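Local coordinates for sensor protein kinase WalK (Staphylococcus aureus, PDB 4YWZ) that acts as the membrane sensor histidine kinase of the essential WalKR two-component system, its extracellular Cache-type domain probably receiving the signal, at residues 95-106 with 117-125. The protein carries 1 engineered substitution. Numbering follows the deposited sequence.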
loop_
_atom_site.group_PDB
_atom_site.type_symbol
_atom_site.label_atom_id
_atom_site.label_comp_id
_atom_site.label_asym_id
_atom_site.label_seq_id
_atom_site.Cartn_x
_atom_site.Cartn_y
_atom_site.Cartn_z
ATOM N N ALA A 95 3.592 -21.479 14.145
ATOM C CA ALA A 95 4.872 -20.890 13.656
ATOM C C ALA A 95 6.066 -21.254 14.490
ATOM O O ALA A 95 7.138 -21.548 13.975
ATOM C CB ALA A 95 4.713 -19.366 13.636
ATOM N N LEU A 96 5.898 -21.205 15.795
ATOM C CA LEU A 96 6.982 -21.535 16.734
ATOM C C LEU A 96 7.416 -23.003 16.538
ATOM O O LEU A 96 8.641 -23.308 16.622
ATOM C CB LEU A 96 6.536 -21.304 18.136
ATOM C CG LEU A 96 6.412 -19.878 18.653
ATOM C CD1 LEU A 96 5.796 -19.891 20.013
ATOM C CD2 LEU A 96 7.705 -19.018 18.656
ATOM N N SER A 97 6.444 -23.875 16.405
ATOM C CA SER A 97 6.762 -25.369 16.257
ATOM C C SER A 97 7.310 -25.797 14.991
ATOM O O SER A 97 8.106 -26.724 14.939
ATOM C CB SER A 97 5.515 -26.257 16.478
ATOM O OG SER A 97 5.045 -26.016 17.783
ATOM N N LEU A 98 6.781 -25.267 13.925
ATOM C CA LEU A 98 7.161 -25.606 12.556
ATOM C C LEU A 98 8.309 -24.786 12.065
ATOM O O LEU A 98 8.981 -25.193 11.090
ATOM C CB LEU A 98 6.004 -25.508 11.598
ATOM C CG LEU A 98 4.754 -26.398 11.829
ATOM C CD1 LEU A 98 3.705 -26.181 10.790
ATOM C CD2 LEU A 98 5.214 -27.847 11.832
ATOM N N GLY A 99 8.576 -23.581 12.659
ATOM C CA GLY A 99 9.548 -22.673 12.062
ATOM C C GLY A 99 9.160 -22.174 10.678
ATOM O O GLY A 99 10.036 -21.953 9.855
ATOM N N GLN A 100 7.861 -22.046 10.386
ATOM C CA GLN A 100 7.366 -21.592 9.148
ATOM C C GLN A 100 6.381 -20.433 9.394
ATOM O O GLN A 100 5.626 -20.484 10.363
ATOM C CB GLN A 100 6.639 -22.695 8.403
ATOM C CG GLN A 100 7.555 -23.887 7.995
ATOM C CD GLN A 100 6.764 -25.078 7.439
ATOM O OE1 GLN A 100 5.506 -25.107 7.396
ATOM N NE2 GLN A 100 7.512 -26.079 6.997
ATOM N N SER A 101 6.344 -19.513 8.431
ATOM C CA SER A 101 5.325 -18.442 8.510
ATOM C C SER A 101 3.966 -19.044 8.280
ATOM O O SER A 101 3.728 -20.117 7.643
ATOM C CB SER A 101 5.577 -17.464 7.388
ATOM O OG SER A 101 6.802 -16.836 7.656
ATOM N N ASN A 102 2.920 -18.287 8.711
ATOM C CA ASN A 102 1.554 -18.621 8.475
ATOM C C ASN A 102 0.672 -17.394 8.477
ATOM O O ASN A 102 1.161 -16.348 8.849
ATOM C CB ASN A 102 0.988 -19.723 9.397
ATOM C CG ASN A 102 0.905 -19.316 10.838
ATOM O OD1 ASN A 102 0.243 -18.308 11.205
ATOM N ND2 ASN A 102 1.555 -20.078 11.689
ATOM N N ASP A 103 -0.544 -17.548 7.979
ATOM C CA ASP A 103 -1.489 -16.361 7.920
ATOM C C ASP A 103 -2.920 -16.768 7.951
ATOM O O ASP A 103 -3.280 -17.881 7.504
ATOM C CB ASP A 103 -1.262 -15.464 6.673
ATOM C CG ASP A 103 -1.725 -16.095 5.395
ATOM O OD1 ASP A 103 -0.948 -16.933 4.837
ATOM O OD2 ASP A 103 -2.843 -15.867 4.928
ATOM N N HIS A 104 -3.770 -15.891 8.459
ATOM C CA HIS A 104 -5.227 -16.093 8.353
ATOM C C HIS A 104 -5.955 -14.777 8.534
ATOM O O HIS A 104 -5.372 -13.811 9.026
ATOM C CB HIS A 104 -5.691 -17.108 9.417
ATOM C CG HIS A 104 -5.514 -16.698 10.834
ATOM N ND1 HIS A 104 -4.303 -16.775 11.494
ATOM C CD2 HIS A 104 -6.404 -16.263 11.745
ATOM C CE1 HIS A 104 -4.447 -16.330 12.739
ATOM N NE2 HIS A 104 -5.713 -16.010 12.912
ATOM N N LEU A 105 -7.237 -14.779 8.155
ATOM C CA LEU A 105 -8.067 -13.590 8.313
ATOM C C LEU A 105 -8.869 -13.667 9.587
ATOM O O LEU A 105 -9.270 -14.807 10.069
ATOM C CB LEU A 105 -9.017 -13.495 7.143
ATOM C CG LEU A 105 -8.628 -13.039 5.793
ATOM C CD1 LEU A 105 -9.860 -13.180 4.852
ATOM C CD2 LEU A 105 -8.228 -11.535 5.852
ATOM N N ILE A 106 -9.083 -12.540 10.262
ATOM C CA ILE A 106 -9.874 -12.473 11.497
ATOM C C ILE A 106 -10.875 -11.289 11.276
ATOM O O ILE A 106 -10.713 -10.540 10.328
ATOM C CB ILE A 106 -9.152 -12.282 12.811
ATOM C CG1 ILE A 106 -8.377 -10.965 12.950
ATOM C CG2 ILE A 106 -8.161 -13.462 13.055
ATOM C CD1 ILE A 106 -7.658 -10.661 14.201
ATOM N N VAL A 117 -9.199 -8.288 9.289
ATOM C CA VAL A 117 -7.802 -8.036 9.610
ATOM C C VAL A 117 -6.977 -9.243 9.192
ATOM O O VAL A 117 -7.411 -10.347 9.328
ATOM C CB VAL A 117 -7.627 -7.817 11.120
ATOM C CG1 VAL A 117 -6.148 -7.795 11.500
ATOM C CG2 VAL A 117 -8.268 -6.464 11.501
ATOM N N TRP A 118 -5.836 -9.036 8.611
ATOM C CA TRP A 118 -5.027 -10.111 8.144
ATOM C C TRP A 118 -3.940 -10.292 9.178
ATOM O O TRP A 118 -3.134 -9.388 9.475
ATOM C CB TRP A 118 -4.407 -9.836 6.763
ATOM C CG TRP A 118 -3.718 -10.983 6.142
ATOM C CD1 TRP A 118 -4.249 -12.190 5.900
ATOM C CD2 TRP A 118 -2.345 -11.054 5.674
ATOM N NE1 TRP A 118 -3.301 -13.044 5.293
ATOM C CE2 TRP A 118 -2.133 -12.372 5.168
ATOM C CE3 TRP A 118 -1.278 -10.170 5.688
ATOM C CZ2 TRP A 118 -0.912 -12.773 4.617
ATOM C CZ3 TRP A 118 -0.047 -10.593 5.195
ATOM C CH2 TRP A 118 0.112 -11.887 4.684
ATOM N N VAL A 119 -3.811 -11.530 9.688
ATOM C CA VAL A 119 -2.842 -11.861 10.720
ATOM C C VAL A 119 -1.752 -12.706 10.041
ATOM O O VAL A 119 -2.020 -13.672 9.296
ATOM C CB VAL A 119 -3.426 -12.756 11.845
ATOM C CG1 VAL A 119 -2.337 -13.372 12.759
ATOM C CG2 VAL A 119 -4.507 -11.984 12.596
ATOM N N TYR A 120 -0.510 -12.221 10.180
ATOM C CA TYR A 120 0.715 -12.881 9.620
ATOM C C TYR A 120 1.643 -13.116 10.783
ATOM O O TYR A 120 2.010 -12.240 11.567
ATOM C CB TYR A 120 1.325 -11.986 8.570
ATOM C CG TYR A 120 2.583 -12.552 7.946
ATOM C CD1 TYR A 120 2.454 -13.570 7.063
ATOM C CD2 TYR A 120 3.813 -12.046 8.248
ATOM C CE1 TYR A 120 3.586 -14.143 6.449
ATOM C CE2 TYR A 120 4.956 -12.563 7.670
ATOM C CZ TYR A 120 4.813 -13.625 6.826
ATOM O OH TYR A 120 5.961 -14.197 6.184
ATOM N N ASN A 121 2.151 -14.349 10.859
ATOM C CA ASN A 121 3.168 -14.724 11.757
ATOM C C ASN A 121 4.448 -15.185 10.974
ATOM O O ASN A 121 4.360 -15.957 10.016
ATOM C CB ASN A 121 2.731 -15.955 12.544
ATOM C CG ASN A 121 1.661 -15.660 13.546
ATOM O OD1 ASN A 121 1.881 -14.848 14.421
ATOM N ND2 ASN A 121 0.554 -16.285 13.417
ATOM N N ILE A 122 5.567 -14.632 11.423
ATOM C CA ILE A 122 6.895 -15.077 10.933
ATOM C C ILE A 122 7.787 -15.388 12.106
ATOM O O ILE A 122 8.037 -14.588 12.988
ATOM C CB ILE A 122 7.552 -14.092 9.933
ATOM C CG1 ILE A 122 8.913 -14.684 9.480
ATOM C CG2 ILE A 122 7.657 -12.699 10.464
ATOM C CD1 ILE A 122 9.572 -13.926 8.349
ATOM N N PRO A 123 8.237 -16.658 12.163
ATOM C CA PRO A 123 9.139 -16.988 13.249
ATOM C C PRO A 123 10.518 -16.355 13.040
ATOM O O PRO A 123 10.953 -16.256 11.902
ATOM C CB PRO A 123 9.267 -18.547 13.148
ATOM C CG PRO A 123 8.842 -18.955 11.815
ATOM C CD PRO A 123 7.903 -17.821 11.337
ATOM N N VAL A 124 11.146 -16.000 14.140
ATOM C CA VAL A 124 12.491 -15.421 14.202
ATOM C C VAL A 124 13.458 -16.567 14.492
ATOM O O VAL A 124 13.245 -17.278 15.450
ATOM C CB VAL A 124 12.648 -14.288 15.187
ATOM C CG1 VAL A 124 14.051 -13.718 15.131
ATOM C CG2 VAL A 124 11.581 -13.214 14.926
ATOM N N LYS A 125 14.422 -16.766 13.567
ATOM C CA LYS A 125 15.450 -17.868 13.739
ATOM C C LYS A 125 16.801 -17.257 13.923
ATOM O O LYS A 125 17.163 -16.270 13.238
ATOM C CB LYS A 125 15.466 -18.807 12.570
ATOM C CG LYS A 125 14.166 -19.569 12.387
ATOM C CD LYS A 125 14.236 -20.489 11.246
ATOM C CE LYS A 125 12.987 -21.297 11.154
ATOM N NZ LYS A 125 13.044 -22.171 9.958
HETATM O O HOH W 1 11.337 -24.809 9.639
#
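Asn102 to Ile106 pair with Val117 to Asn121 as part of the antiparallel hairpin of strands 102-109 and 114-126, the first of which is the edge strand, within this chain, of the five-stranded sheet of this extracellular Cache-type domain. Three hydrogen-bonded pairs, Asn102 with Asn121, His104 with Val119 and Ile106 with Val117, each exchange two backbone bonds; the shortest runs from Val119 N to His104 O, 2.8 Å.

Polar side chains extend this pairing on both faces. On the face packed against helix 90-98, Asn121 ND2 donates to Asn102 OD1 at 3.0 Å in an almost straight bond (178° at the hydrogen), although the two amide planes are turned 78° apart. Ser91 O accepts from Asn102 ND2, Ser91 OG bonds to Asn121 ND2, and Asn121 OD1 receives Asn133 ND2 from strand 129-138, which fixes the rotation of the buried amide. On the other face, beside helix 7-37, the indole NE1 of Trp118 reaches Asp103 OD2 at 2.9 Å, meeting the oxygen from above the carboxylate plane.

Val119 carries carbon contacts on the asparagine face. His104 CG sits between its backbone N and carbonyl carbon (chi1 64°), turning one imidazole face to Val119, whose CB lies over it toward the rim, 4.1 Å from the centroid in a CH-pi contact. Ile106 CD1 meets Val119 CG2.

Beyond the strand pairing, Pro123 packs its CG against the turn after helix 90-98, 3.4 Å from Gly99 C. There the extended Lys125 side chain brings NZ into the carbonyl plane of Gly99, on a lone pair of its O at 3.0 Å.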